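Local coordinates for protein diaminopimelate decarboxylase (Helicobacter pylori, PDB 2QGH) that catalyses the pyridoxal-phosphate-dependent decarboxylation of diaminopimelate to L-lysine, the last step of lysine biosynthesis, at residues F316-P319 with K325-I328; C342-P347 with D353-D358; P34-D39 with E373-Y378; E26-H31 with G367-I372. All blocks are in the same frame, centred on the assembly; numbering follows the deposited sequence.

Overall arrangement
All four contacts lie in the beta-rich domain beside the pyridoxal-binding barrel. Contacts 1 and 3 reach the active site and share the bound lysine: Arg318 holds its carboxylate, and Tyr378 covers it and binds the cofactor phosphate. Their centres are about 10 Å apart, and the backbone of Glu373 joins them, its O probably bonded to His326 ND1 and its N to Ala327 O. Contact 2, about 10 Å from contact 1 between centres, packs on it through Ile328. Contact 4 lies farther out, about 14 Å from contact 3 and about 19 Å from contacts 1 and 2 between centres. Its strand touches contact 2 through Ile370 and Ile372, and Phe28 meets Phe35 of contact 3.

Contact 1. Residues F316-P319 with K325-I328; sequences FLRP and KHAI. With LYS (lysine), chain C.
His326 meets two side chains of the 316-319 segment, Phe316 by ring stacking and Arg318 by a hydrogen bond. The aromatic pair is T-shaped. Phe316 turns its edge to the imidazole face, with the ring centroids 4.6 Å apart and the planes at 88°. Phe316 CZ stands over the centre of the His326 ring and comes to 3.3 Å from His326 NE2. The Phe316 ring reaches this place because CG is anti to the backbone N (chi1 -176°).

The polar contact between the segments runs through the guanidinium of Arg318. Arg318 NH1 donates to His326 NE2 over 3.1 Å. The acceptor lies near the guanidinium plane, while the donor is tilted from the imidazole plane. The same group also holds the carboxylate of the bound lysine. Arg318 NE donates to lysine O at 2.8 Å, and Arg318 NH2 makes a weak, bent bond to lysine OXT at 2.7 Å. The Arg318 chain bends at chi2 and chi3, which swings the guanidinium round to the ligand. Arg282 and Tyr322 also bond the lysine, as does Glu350 of the second subunit.

On the far side of the imidazole, His326 ND1 bonds the backbone O of Glu373. Ring rotation is thus fixed at both nitrogens and over one face. NE2 accepts a hydrogen bond and ND1 faces a carbonyl, which is consistent with a neutral imidazole protonated at ND1. His326 thus stands in the second shell of the ligand and is placed to orient Arg318 toward the carboxylate.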
loop_
_atom_site.group_PDB
_atom_site.type_symbol
_atom_site.label_atom_id
_atom_site.label_comp_id
_atom_site.label_asym_id
_atom_site.label_seq_id
_atom_site.Cartn_x
_atom_site.Cartn_y
_atom_site.Cartn_z
ATOM N N PHE A 316 6.254 -4.473 2.704
ATOM C CA PHE A 316 5.481 -5.005 3.817
ATOM C C PHE A 316 4.761 -3.852 4.483
ATOM O O PHE A 316 5.356 -3.073 5.227
ATOM C CB PHE A 316 6.426 -5.706 4.801
ATOM C CG PHE A 316 5.728 -6.380 5.938
ATOM C CD1 PHE A 316 4.719 -7.314 5.699
ATOM C CD2 PHE A 316 6.074 -6.082 7.254
ATOM C CE1 PHE A 316 4.060 -7.941 6.758
ATOM C CE2 PHE A 316 5.421 -6.704 8.323
ATOM C CZ PHE A 316 4.412 -7.634 8.074
ATOM N N LEU A 317 3.462 -3.776 4.218
ATOM C CA LEU A 317 2.602 -2.706 4.702
ATOM C C LEU A 317 1.960 -2.846 6.087
ATOM O O LEU A 317 1.528 -1.845 6.672
ATOM C CB LEU A 317 1.498 -2.493 3.661
ATOM C CG LEU A 317 0.657 -1.216 3.678
ATOM C CD1 LEU A 317 1.575 0.001 3.484
ATOM C CD2 LEU A 317 -0.392 -1.287 2.576
ATOM N N ARG A 318 1.908 -4.062 6.626
ATOM C CA ARG A 318 1.234 -4.284 7.904
ATOM C C ARG A 318 1.586 -3.370 9.086
ATOM O O ARG A 318 0.691 -2.816 9.731
ATOM C CB ARG A 318 1.359 -5.760 8.325
ATOM C CG ARG A 318 0.747 -6.749 7.333
ATOM C CD ARG A 318 0.130 -7.967 8.027
ATOM N NE ARG A 318 -1.115 -7.615 8.704
ATOM C CZ ARG A 318 -1.346 -7.779 10.004
ATOM N NH1 ARG A 318 -0.417 -8.298 10.793
ATOM N NH2 ARG A 318 -2.509 -7.409 10.520
ATOM N N PRO A 319 2.882 -3.189 9.388
ATOM C CA PRO A 319 3.252 -2.325 10.516
ATOM C C PRO A 319 2.653 -0.924 10.461
ATOM O O PRO A 319 2.073 -0.450 11.437
ATOM C CB PRO A 319 4.778 -2.303 10.449
ATOM C CG PRO A 319 5.101 -3.628 9.865
ATOM C CD PRO A 319 4.086 -3.748 8.753
ATOM N N LYS A 325 2.964 -5.783 14.770
ATOM C CA LYS A 325 4.320 -6.106 15.162
ATOM C C LYS A 325 4.628 -7.554 14.832
ATOM O O LYS A 325 4.048 -8.470 15.422
ATOM C CB LYS A 325 4.507 -5.877 16.662
ATOM C CG LYS A 325 4.203 -4.458 17.100
ATOM C CD LYS A 325 4.249 -4.316 18.608
ATOM C CE LYS A 325 3.827 -2.917 19.029
ATOM N NZ LYS A 325 3.774 -2.771 20.511
ATOM N N HIS A 326 5.517 -7.758 13.868
ATOM C CA HIS A 326 5.941 -9.098 13.491
ATOM C C HIS A 326 7.334 -9.310 14.083
ATOM O O HIS A 326 8.143 -8.385 14.132
ATOM C CB HIS A 326 5.985 -9.242 11.968
ATOM C CG HIS A 326 4.634 -9.228 11.321
ATOM N ND1 HIS A 326 4.178 -10.261 10.533
ATOM C CD2 HIS A 326 3.646 -8.302 11.337
ATOM C CE1 HIS A 326 2.967 -9.973 10.087
ATOM N NE2 HIS A 326 2.621 -8.789 10.561
ATOM N N ALA A 327 7.615 -10.521 14.546
ATOM C CA ALA A 327 8.913 -10.797 15.140
ATOM C C ALA A 327 10.050 -10.662 14.128
ATOM O O ALA A 327 9.865 -10.883 12.928
ATOM C CB ALA A 327 8.921 -12.189 15.758
ATOM N N ILE A 328 11.220 -10.279 14.631
ATOM C CA ILE A 328 12.417 -10.118 13.812
ATOM C C ILE A 328 13.489 -11.060 14.364
ATOM O O ILE A 328 13.869 -10.977 15.531
ATOM C CB ILE A 328 12.934 -8.654 13.847
ATOM C CG1 ILE A 328 11.944 -7.742 13.118
ATOM C CG2 ILE A 328 14.323 -8.569 13.218
ATOM C CD1 ILE A 328 12.284 -6.273 13.181
HETATM N N LYS C . -5.177 -6.859 5.205
HETATM C CA LYS C . -5.497 -7.145 6.639
HETATM C C LYS C . -4.220 -7.468 7.415
HETATM O O LYS C . -3.134 -7.220 6.854
HETATM C CB LYS C . -6.492 -8.316 6.729
HETATM C CG LYS C . -7.854 -7.993 6.132
HETATM C CD LYS C . -8.697 -9.231 5.893
HETATM C CE LYS C . -10.053 -8.832 5.314
HETATM N NZ LYS C . -10.914 -9.982 4.874
HETATM O OXT LYS C . -4.313 -7.959 8.562
#

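Contact 2. Residues C342-P347 with D353-D358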
loop_
_atom_site.group_PDB
_atom_site.type_symbol
_atom_site.label_atom_id
_atom_site.label_comp_id
_atom_site.label_asym_id
_atom_site.label_seq_id
_atom_site.Cartn_x
_atom_site.Cartn_y
_atom_site.Cartn_z
ATOM N N CYS A 342 16.727 -0.860 19.440
ATOM C CA CYS A 342 16.884 -0.246 18.121
ATOM C C CYS A 342 15.617 -0.311 17.279
ATOM O O CYS A 342 14.815 -1.232 17.420
ATOM C CB CYS A 342 17.995 -0.950 17.346
ATOM S SG CYS A 342 17.535 -2.607 16.783
ATOM N N ASP A 343 15.450 0.672 16.398
ATOM C CA ASP A 343 14.312 0.718 15.486
ATOM C C ASP A 343 14.765 0.093 14.175
ATOM O O ASP A 343 15.734 0.548 13.573
ATOM C CB ASP A 343 13.876 2.159 15.216
ATOM C CG ASP A 343 13.122 2.765 16.374
ATOM O OD1 ASP A 343 12.575 3.875 16.203
ATOM O OD2 ASP A 343 13.074 2.136 17.451
ATOM N N VAL A 344 14.080 -0.958 13.744
ATOM C CA VAL A 344 14.416 -1.625 12.491
ATOM C C VAL A 344 13.637 -0.884 11.402
ATOM O O VAL A 344 12.407 -0.916 11.380
ATOM C CB VAL A 344 14.010 -3.102 12.550
ATOM C CG1 VAL A 344 14.543 -3.851 11.340
ATOM C CG2 VAL A 344 14.545 -3.717 13.842
ATOM N N VAL A 345 14.362 -0.205 10.514
ATOM C CA VAL A 345 13.739 0.594 9.466
ATOM C C VAL A 345 14.159 0.256 8.043
ATOM O O VAL A 345 15.224 -0.320 7.809
ATOM C CB VAL A 345 14.008 2.099 9.702
ATOM C CG1 VAL A 345 13.653 2.470 11.138
ATOM C CG2 VAL A 345 15.469 2.423 9.419
ATOM N N GLY A 346 13.305 0.631 7.095
ATOM C CA GLY A 346 13.577 0.379 5.694
ATOM C C GLY A 346 14.145 1.599 4.985
ATOM O O GLY A 346 14.465 2.604 5.622
ATOM N N PRO A 347 14.272 1.546 3.654
ATOM C CA PRO A 347 14.819 2.681 2.912
ATOM C C PRO A 347 13.845 3.766 2.471
ATOM O O PRO A 347 14.283 4.795 1.964
ATOM C CB PRO A 347 15.473 2.021 1.690
ATOM C CG PRO A 347 15.588 0.566 2.060
ATOM C CD PRO A 347 14.331 0.328 2.835
ATOM N N ASP A 353 7.826 4.132 7.768
ATOM C CA ASP A 353 8.662 3.046 7.297
ATOM C C ASP A 353 9.684 2.523 8.299
ATOM O O ASP A 353 10.893 2.716 8.141
ATOM C CB ASP A 353 9.384 3.433 6.009
ATOM C CG ASP A 353 10.296 2.338 5.522
ATOM O OD1 ASP A 353 9.840 1.175 5.487
ATOM O OD2 ASP A 353 11.460 2.628 5.183
ATOM N N THR A 354 9.182 1.874 9.344
ATOM C CA THR A 354 10.023 1.247 10.352
ATOM C C THR A 354 9.273 -0.025 10.716
ATOM O O THR A 354 8.100 0.016 11.078
ATOM C CB THR A 354 10.266 2.150 11.612
ATOM O OG1 THR A 354 10.062 1.383 12.806
ATOM C CG2 THR A 354 9.365 3.349 11.614
ATOM N N PHE A 355 9.949 -1.156 10.578
ATOM C CA PHE A 355 9.355 -2.450 10.851
ATOM C C PHE A 355 9.060 -2.689 12.326
ATOM O O PHE A 355 7.969 -3.134 12.679
ATOM C CB PHE A 355 10.271 -3.553 10.316
ATOM C CG PHE A 355 10.420 -3.548 8.814
ATOM C CD1 PHE A 355 9.356 -3.903 7.991
ATOM C CD2 PHE A 355 11.630 -3.216 8.225
ATOM C CE1 PHE A 355 9.501 -3.928 6.603
ATOM C CE2 PHE A 355 11.780 -3.240 6.834
ATOM C CZ PHE A 355 10.714 -3.599 6.025
ATOM N N LEU A 356 10.022 -2.391 13.192
ATOM C CA LEU A 356 9.820 -2.604 14.619
ATOM C C LEU A 356 10.455 -1.506 15.477
ATOM O O LEU A 356 11.648 -1.226 15.361
ATOM C CB LEU A 356 10.390 -3.975 15.002
ATOM C CG LEU A 356 9.737 -4.775 16.135
ATOM C CD1 LEU A 356 10.318 -6.178 16.150
ATOM C CD2 LEU A 356 9.963 -4.089 17.472
ATOM N N LYS A 357 9.652 -0.872 16.326
ATOM C CA LYS A 357 10.166 0.167 17.212
ATOM C C LYS A 357 10.783 -0.491 18.435
ATOM O O LYS A 357 10.380 -1.586 18.825
ATOM C CB LYS A 357 9.053 1.108 17.673
ATOM C CG LYS A 357 8.888 2.362 16.836
ATOM C CD LYS A 357 7.919 3.322 17.506
ATOM C CE LYS A 357 7.586 4.505 16.617
ATOM N NZ LYS A 357 6.510 5.342 17.229
ATOM N N ASP A 358 11.752 0.182 19.042
ATOM C CA ASP A 358 12.425 -0.337 20.228
ATOM C C ASP A 358 12.546 -1.853 20.261
ATOM O O ASP A 358 12.055 -2.501 21.188
ATOM C CB ASP A 358 11.718 0.131 21.503
ATOM C CG ASP A 358 12.059 1.556 21.867
ATOM O OD1 ASP A 358 13.265 1.888 21.901
ATOM O OD2 ASP A 358 11.122 2.344 22.129
#
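Val344 and Leu356 are a hydrogen-bonded pair of the antiparallel hairpin made by strands 340-345 and 354-361, and a classic beta bulge lies beside them. Val344 N donates to Leu356 O over 2.9 Å. In the other direction Val344 O faces two amides, Phe355 N and Leu356 N, both in weak bonds. Val344 thus stands opposite two residues, and the register shifts by one. Beyond the shift, Val345 and Thr354 form a non-hydrogen-bonded pair with CA atoms only 3.9 Å apart. Their side chains share one face of the sheet, and Val345 CG1 presses on Thr354 CB at 3.4 Å, a tight fit. Val344 and Leu356 point to the other face, where Val344 CG2 lies 4.3 Å from Leu356 CB. Val344 CG1 touches Phe355 CD2 at the same distance.

At Asp343 a side chain joins the backbone ladder. Asp343 OD2 accepts from Asp358 N at 2.8 Å, using its anti side, with the N-H out of the carboxylate plane. Asp343 CG is anti to the carbonyl carbon (chi1 -75°), which brings the carboxylate beside the 357-358 backbone. Asp358 OD1 is 4.5 Å from Asp343 OD2, so the two like charges probably repel weakly; its long, weak ion pair with Lys304 would partly offset this.

Toward the turn of the hairpin Asp353 OD1 accepts from Met313 N. Lys176 of the second subunit makes a salt bridge to Asp353 and a hydrogen bond to Gly346 O, tying the hairpin to the dimer partner. Strand 306-309 runs parallel to 340-345 on its other side, and Ile328 and Ile370 pack on Val344.

Contact 3. Residues P34-D39 with E373-Y378. With LYS (lysine), chain C; PLP (pyridoxal-5'-phosphate), chain B.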
loop_
_atom_site.group_PDB
_atom_site.type_symbol
_atom_site.label_atom_id
_atom_site.label_comp_id
_atom_site.label_asym_id
_atom_site.label_seq_id
_atom_site.Cartn_x
_atom_site.Cartn_y
_atom_site.Cartn_z
ATOM N N PRO A 34 16.097 -7.871 -0.871
ATOM C CA PRO A 34 15.253 -8.612 0.075
ATOM C C PRO A 34 14.304 -9.514 -0.709
ATOM O O PRO A 34 14.035 -9.273 -1.885
ATOM C CB PRO A 34 14.510 -7.502 0.806
ATOM C CG PRO A 34 14.249 -6.513 -0.319
ATOM C CD PRO A 34 15.576 -6.501 -1.079
ATOM N N PHE A 35 13.809 -10.562 -0.074
ATOM C CA PHE A 35 12.880 -11.434 -0.762
ATOM C C PHE A 35 11.963 -12.165 0.190
ATOM O O PHE A 35 12.191 -12.193 1.394
ATOM C CB PHE A 35 13.625 -12.444 -1.641
ATOM C CG PHE A 35 14.660 -13.267 -0.909
ATOM C CD1 PHE A 35 16.004 -12.903 -0.935
ATOM C CD2 PHE A 35 14.297 -14.434 -0.240
ATOM C CE1 PHE A 35 16.974 -13.693 -0.308
ATOM C CE2 PHE A 35 15.259 -15.229 0.386
ATOM C CZ PHE A 35 16.601 -14.859 0.352
ATOM N N TYR A 36 10.896 -12.724 -0.354
ATOM C CA TYR A 36 9.971 -13.493 0.447
ATOM C C TYR A 36 10.360 -14.966 0.311
ATOM O O TYR A 36 10.669 -15.430 -0.787
ATOM C CB TYR A 36 8.542 -13.276 -0.051
ATOM C CG TYR A 36 7.901 -11.998 0.449
ATOM C CD1 TYR A 36 7.406 -11.911 1.747
ATOM C CD2 TYR A 36 7.773 -10.883 -0.379
ATOM C CE1 TYR A 36 6.795 -10.755 2.214
ATOM C CE2 TYR A 36 7.163 -9.713 0.081
ATOM C CZ TYR A 36 6.674 -9.662 1.377
ATOM O OH TYR A 36 6.041 -8.533 1.836
ATOM N N LEU A 37 10.366 -15.688 1.427
ATOM C CA LEU A 37 10.690 -17.117 1.428
ATOM C C LEU A 37 9.550 -17.878 2.107
ATOM O O LEU A 37 9.180 -17.570 3.248
ATOM C CB LEU A 37 12.001 -17.377 2.182
ATOM C CG LEU A 37 12.520 -18.821 2.205
ATOM C CD1 LEU A 37 12.819 -19.295 0.792
ATOM C CD2 LEU A 37 13.775 -18.890 3.068
ATOM N N TYR A 38 9.001 -18.871 1.411
ATOM C CA TYR A 38 7.887 -19.649 1.946
ATOM C C TYR A 38 8.186 -21.121 2.195
ATOM O O TYR A 38 8.639 -21.830 1.294
ATOM C CB TYR A 38 6.681 -19.581 1.003
ATOM C CG TYR A 38 6.178 -18.186 0.719
ATOM C CD1 TYR A 38 6.764 -17.395 -0.271
ATOM C CD2 TYR A 38 5.129 -17.646 1.462
ATOM C CE1 TYR A 38 6.311 -16.100 -0.510
ATOM C CE2 TYR A 38 4.678 -16.360 1.236
ATOM C CZ TYR A 38 5.268 -15.589 0.252
ATOM O OH TYR A 38 4.814 -14.307 0.051
ATOM N N ASP A 39 7.922 -21.572 3.420
ATOM C CA ASP A 39 8.100 -22.980 3.778
ATOM C C ASP A 39 6.749 -23.580 3.413
ATOM O O ASP A 39 5.787 -23.453 4.163
ATOM C CB ASP A 39 8.327 -23.148 5.280
ATOM C CG ASP A 39 8.696 -24.578 5.655
ATOM O OD1 ASP A 39 8.240 -25.524 4.972
ATOM O OD2 ASP A 39 9.438 -24.757 6.641
ATOM N N GLU A 373 9.310 -12.288 10.637
ATOM C CA GLU A 373 8.422 -13.450 10.706
ATOM C C GLU A 373 6.920 -13.308 10.434
ATOM O O GLU A 373 6.344 -12.226 10.532
ATOM C CB GLU A 373 8.629 -14.135 12.067
ATOM C CG GLU A 373 9.883 -15.016 12.132
ATOM C CD GLU A 373 10.246 -15.458 13.548
ATOM O OE1 GLU A 373 9.333 -15.774 14.340
ATOM O OE2 GLU A 373 11.454 -15.507 13.863
ATOM N N LYS A 374 6.307 -14.438 10.088
ATOM C CA LYS A 374 4.871 -14.533 9.817
ATOM C C LYS A 374 4.332 -13.464 8.875
ATOM O O LYS A 374 3.294 -12.849 9.150
ATOM C CB LYS A 374 4.084 -14.484 11.134
ATOM C CG LYS A 374 4.544 -15.486 12.172
ATOM C CD LYS A 374 3.660 -15.444 13.401
ATOM C CE LYS A 374 4.237 -16.303 14.522
ATOM N NZ LYS A 374 4.433 -17.699 14.073
ATOM N N VAL A 375 5.031 -13.264 7.762
ATOM C CA VAL A 375 4.653 -12.274 6.759
ATOM C C VAL A 375 4.072 -12.931 5.509
ATOM O O VAL A 375 4.028 -12.312 4.442
ATOM C CB VAL A 375 5.867 -11.428 6.330
ATOM C CG1 VAL A 375 6.445 -10.710 7.521
ATOM C CG2 VAL A 375 6.914 -12.319 5.683
ATOM N N GLY A 376 3.630 -14.182 5.647
ATOM C CA GLY A 376 3.061 -14.902 4.519
ATOM C C GLY A 376 1.648 -14.471 4.160
ATOM O O GLY A 376 1.149 -14.764 3.074
ATOM N N ALA A 377 0.994 -13.758 5.069
ATOM C CA ALA A 377 -0.365 -13.304 4.814
ATOM C C ALA A 377 -0.403 -11.794 4.779
ATOM O O ALA A 377 0.159 -11.133 5.650
ATOM C CB ALA A 377 -1.295 -13.815 5.892
ATOM N N TYR A 378 -1.067 -11.249 3.764
ATOM C CA TYR A 378 -1.192 -9.808 3.615
ATOM C C TYR A 378 0.173 -9.159 3.639
ATOM O O TYR A 378 0.340 -8.030 4.099
ATOM C CB TYR A 378 -2.088 -9.249 4.721
ATOM C CG TYR A 378 -3.426 -9.956 4.765
ATOM C CD1 TYR A 378 -4.335 -9.830 3.714
ATOM C CD2 TYR A 378 -3.756 -10.805 5.823
ATOM C CE1 TYR A 378 -5.542 -10.540 3.710
ATOM C CE2 TYR A 378 -4.961 -11.518 5.833
ATOM C CZ TYR A 378 -5.847 -11.384 4.773
ATOM O OH TYR A 378 -7.028 -12.093 4.762
HETATM N N LYS C . -5.177 -6.859 5.205
HETATM C CA LYS C . -5.497 -7.145 6.639
HETATM C C LYS C . -4.220 -7.468 7.415
HETATM O O LYS C . -3.134 -7.220 6.854
HETATM C CB LYS C . -6.492 -8.316 6.729
HETATM C CG LYS C . -7.854 -7.993 6.132
HETATM C CD LYS C . -8.697 -9.231 5.893
HETATM C CE LYS C . -10.053 -8.832 5.314
HETATM N NZ LYS C . -10.914 -9.982 4.874
HETATM O OXT LYS C . -4.313 -7.959 8.562
HETATM N N1 PLP B . -13.540 -14.360 4.128
HETATM C C2 PLP B . -13.951 -13.023 3.945
HETATM C C2A PLP B . -15.276 -12.717 3.365
HETATM C C3 PLP B . -13.027 -11.967 4.316
HETATM O O3 PLP B . -13.370 -10.640 4.143
HETATM C C4 PLP B . -11.776 -12.273 4.849
HETATM C C4A PLP B . -11.040 -11.119 5.434
HETATM C C5 PLP B . -11.370 -13.605 5.014
HETATM C C6 PLP B . -12.286 -14.672 4.672
HETATM C C5A PLP B . -10.012 -14.068 5.328
HETATM O O4P PLP B . -9.805 -13.966 6.718
HETATM P P PLP B . -8.527 -14.331 7.332
HETATM O O1P PLP B . -7.201 -14.073 6.551
HETATM O O2P PLP B . -8.699 -15.887 7.621
HETATM O O3P PLP B . -8.442 -13.487 8.661
HETATM O O HOH W 1 3.549 -12.689 1.629
#
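Tyr36 meets Val375 at the edge of its ring, where the methyl Val375 CG2 lies in the ring plane, 3.8 Å from Tyr36 CE1. The Tyr38 ring approaches the backbone instead, with Tyr38 CE2 at 3.9 Å from Gly376 CA. The contact joins two parts of the beta domain that accompanies the barrel in fold-type III pyridoxal enzymes. The third ring, Tyr378, belongs to the active site. One face lies against the bound lysine, whose CB stands over the ring centre, 3.5 Å above the plane. At the edge, Tyr378 OH donates to O1P of pyridoxal-5'-phosphate over 2.7 Å. The ring is therefore held from its hydroxyl end and covered by the ligand.

Strand 35-39 runs between strands 289-299 and 393-397. The 373-378 loop leaves strand 369-372 and carries Tyr378 to the pocket, where Arg282, Ser208, Gly245 and Gly281 also bond the cofactor. Tyr386 of the second subunit packs on Tyr378, so the pocket lies close to the dimer interface.

The two strand tyrosines have polar partners for their hydroxyls. Tyr36 OH is bonded to Asp315 O, and Tyr38 OH to Glu394 OE2. With CG anti to the carbonyl carbon (chi1 -81° in Tyr36, -58° in Tyr38), both rings reach the 373-378 loop. Gly376 O is taken by Asn68 ND2, a further tie on the turn that precedes Tyr378. A water bridges the two segments, donating to Tyr38 OH at 2.6 Å and to Val375 O at 2.9 Å.

Contact 4. Residues E26-H31 with G367-I372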
loop_
_atom_site.group_PDB
_atom_site.type_symbol
_atom_site.label_atom_id
_atom_site.label_comp_id
_atom_site.label_asym_id
_atom_site.label_seq_id
_atom_site.Cartn_x
_atom_site.Cartn_y
_atom_site.Cartn_z
ATOM N N GLU A 26 23.872 -21.324 0.785
ATOM C CA GLU A 26 23.712 -21.565 -0.643
ATOM C C GLU A 26 22.713 -20.548 -1.172
ATOM O O GLU A 26 22.877 -19.998 -2.265
ATOM C CB GLU A 26 23.185 -22.977 -0.920
ATOM C CG GLU A 26 23.070 -23.279 -2.415
ATOM C CD GLU A 26 22.452 -24.631 -2.716
ATOM O OE1 GLU A 26 22.865 -25.627 -2.080
ATOM O OE2 GLU A 26 21.565 -24.697 -3.598
ATOM N N LEU A 27 21.685 -20.298 -0.368
ATOM C CA LEU A 27 20.624 -19.373 -0.721
ATOM C C LEU A 27 21.144 -17.960 -0.986
ATOM O O LEU A 27 20.939 -17.408 -2.067
ATOM C CB LEU A 27 19.576 -19.354 0.398
ATOM C CG LEU A 27 18.188 -18.807 0.053
ATOM C CD1 LEU A 27 17.647 -19.505 -1.185
ATOM C CD2 LEU A 27 17.248 -19.022 1.229
ATOM N N PHE A 28 21.828 -17.386 -0.002
ATOM C CA PHE A 28 22.364 -16.036 -0.134
ATOM C C PHE A 28 23.418 -15.900 -1.231
ATOM O O PHE A 28 23.795 -14.788 -1.619
ATOM C CB PHE A 28 22.938 -15.589 1.207
ATOM C CG PHE A 28 21.892 -15.349 2.257
ATOM C CD1 PHE A 28 22.196 -15.484 3.605
ATOM C CD2 PHE A 28 20.599 -14.981 1.895
ATOM C CE1 PHE A 28 21.228 -15.260 4.581
ATOM C CE2 PHE A 28 19.625 -14.753 2.860
ATOM C CZ PHE A 28 19.940 -14.893 4.209
ATOM N N GLN A 29 23.887 -17.033 -1.738
ATOM C CA GLN A 29 24.895 -17.014 -2.781
ATOM C C GLN A 29 24.270 -16.856 -4.163
ATOM O O GLN A 29 24.862 -16.234 -5.047
ATOM C CB GLN A 29 25.732 -18.301 -2.738
ATOM C CG GLN A 29 26.861 -18.338 -3.760
ATOM C CD GLN A 29 27.923 -17.291 -3.488
ATOM O OE1 GLN A 29 28.715 -17.422 -2.557
ATOM N NE2 GLN A 29 27.934 -16.238 -4.294
ATOM N N THR A 30 23.077 -17.420 -4.345
ATOM C CA THR A 30 22.395 -17.359 -5.636
ATOM C C THR A 30 21.205 -16.409 -5.691
ATOM O O THR A 30 20.597 -16.250 -6.744
ATOM C CB THR A 30 21.923 -18.774 -6.100
ATOM O OG1 THR A 30 21.079 -19.365 -5.101
ATOM C CG2 THR A 30 23.124 -19.684 -6.339
ATOM N N HIS A 31 20.876 -15.775 -4.567
ATOM C CA HIS A 31 19.758 -14.835 -4.520
ATOM C C HIS A 31 20.057 -13.608 -3.664
ATOM O O HIS A 31 20.558 -13.710 -2.545
ATOM C CB HIS A 31 18.494 -15.536 -4.015
ATOM C CG HIS A 31 17.938 -16.539 -4.980
ATOM N ND1 HIS A 31 17.810 -17.878 -4.676
ATOM C CD2 HIS A 31 17.493 -16.399 -6.252
ATOM C CE1 HIS A 31 17.313 -18.520 -5.718
ATOM N NE2 HIS A 31 17.112 -17.646 -6.688
ATOM N N GLY A 367 25.542 -6.267 5.654
ATOM C CA GLY A 367 25.596 -7.600 5.096
ATOM C C GLY A 367 24.885 -8.641 5.938
ATOM O O GLY A 367 24.491 -9.682 5.418
ATOM N N ASP A 368 24.719 -8.383 7.233
ATOM C CA ASP A 368 24.040 -9.355 8.085
ATOM C C ASP A 368 22.598 -9.531 7.619
ATOM O O ASP A 368 21.954 -8.576 7.177
ATOM C CB ASP A 368 24.059 -8.923 9.558
ATOM C CG ASP A 368 25.416 -9.120 10.213
ATOM O OD1 ASP A 368 26.106 -10.106 9.882
ATOM O OD2 ASP A 368 25.785 -8.293 11.076
ATOM N N LYS A 369 22.100 -10.756 7.722
ATOM C CA LYS A 369 20.745 -11.061 7.296
ATOM C C LYS A 369 19.781 -11.296 8.458
ATOM O O LYS A 369 20.143 -11.886 9.477
ATOM C CB LYS A 369 20.768 -12.295 6.397
ATOM C CG LYS A 369 21.793 -12.209 5.275
ATOM C CD LYS A 369 21.487 -11.067 4.314
ATOM C CE LYS A 369 22.579 -10.929 3.270
ATOM N NZ LYS A 369 22.722 -12.149 2.430
ATOM N N ILE A 370 18.553 -10.811 8.301
ATOM C CA ILE A 370 17.522 -10.997 9.309
ATOM C C ILE A 370 16.231 -11.387 8.596
ATOM O O ILE A 370 16.074 -11.151 7.399
ATOM C CB ILE A 370 17.265 -9.706 10.133
ATOM C CG1 ILE A 370 16.360 -8.752 9.354
ATOM C CG2 ILE A 370 18.585 -9.028 10.460
ATOM C CD1 ILE A 370 15.956 -7.539 10.138
ATOM N N ALA A 371 15.314 -11.997 9.330
ATOM C CA ALA A 371 14.041 -12.395 8.756
ATOM C C ALA A 371 12.904 -11.831 9.588
ATOM O O ALA A 371 12.923 -11.922 10.810
ATOM C CB ALA A 371 13.940 -13.910 8.693
ATOM N N ILE A 372 11.936 -11.213 8.919
ATOM C CA ILE A 372 10.761 -10.669 9.586
ATOM C C ILE A 372 9.785 -11.820 9.488
ATOM O O ILE A 372 9.470 -12.272 8.388
ATOM C CB ILE A 372 10.201 -9.446 8.845
ATOM C CG1 ILE A 372 11.254 -8.330 8.830
ATOM C CG2 ILE A 372 8.928 -8.969 9.516
ATOM C CD1 ILE A 372 10.810 -7.068 8.099
HETATM O O HOH W 2 22.447 -12.168 -0.704
#
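Lys369 NZ is gripped by the ring of Phe28 and by a water. The ammonium lies over one face of the ring, 3.6 Å from the centroid of Phe28 and 22° off the ring normal, a cation-pi contact. It is displaced toward the CB side of the ring, and NZ is 3.3 Å from Phe28 CG. The water accepts from Lys369 NZ at 3.1 Å and donates to His31 O at 3.1 Å, so it ties the charge to the backbone just past the helix.

The carbon chain lies over the same ring face. Lys369 CD is 4.2 Å from the Phe28 centroid in a CH-pi contact. The chain bends at chi2 (-63°) and at chi4 (61°), and the second bend turns NZ back onto the ring. Phe28 reaches out from the helix and Lys369 from the strand, each toward the other.

This is packing on the surface of the beta domain. Phe28 sits on helix 24-30 and also rests on Ile292 of strand 289-299. Leu27, on the same helix, packs on Leu395 of strand 393-397. Strand 369-372 runs antiparallel between 289-299 and 328-330, and Lys369 also touches Gln294 and Thr33.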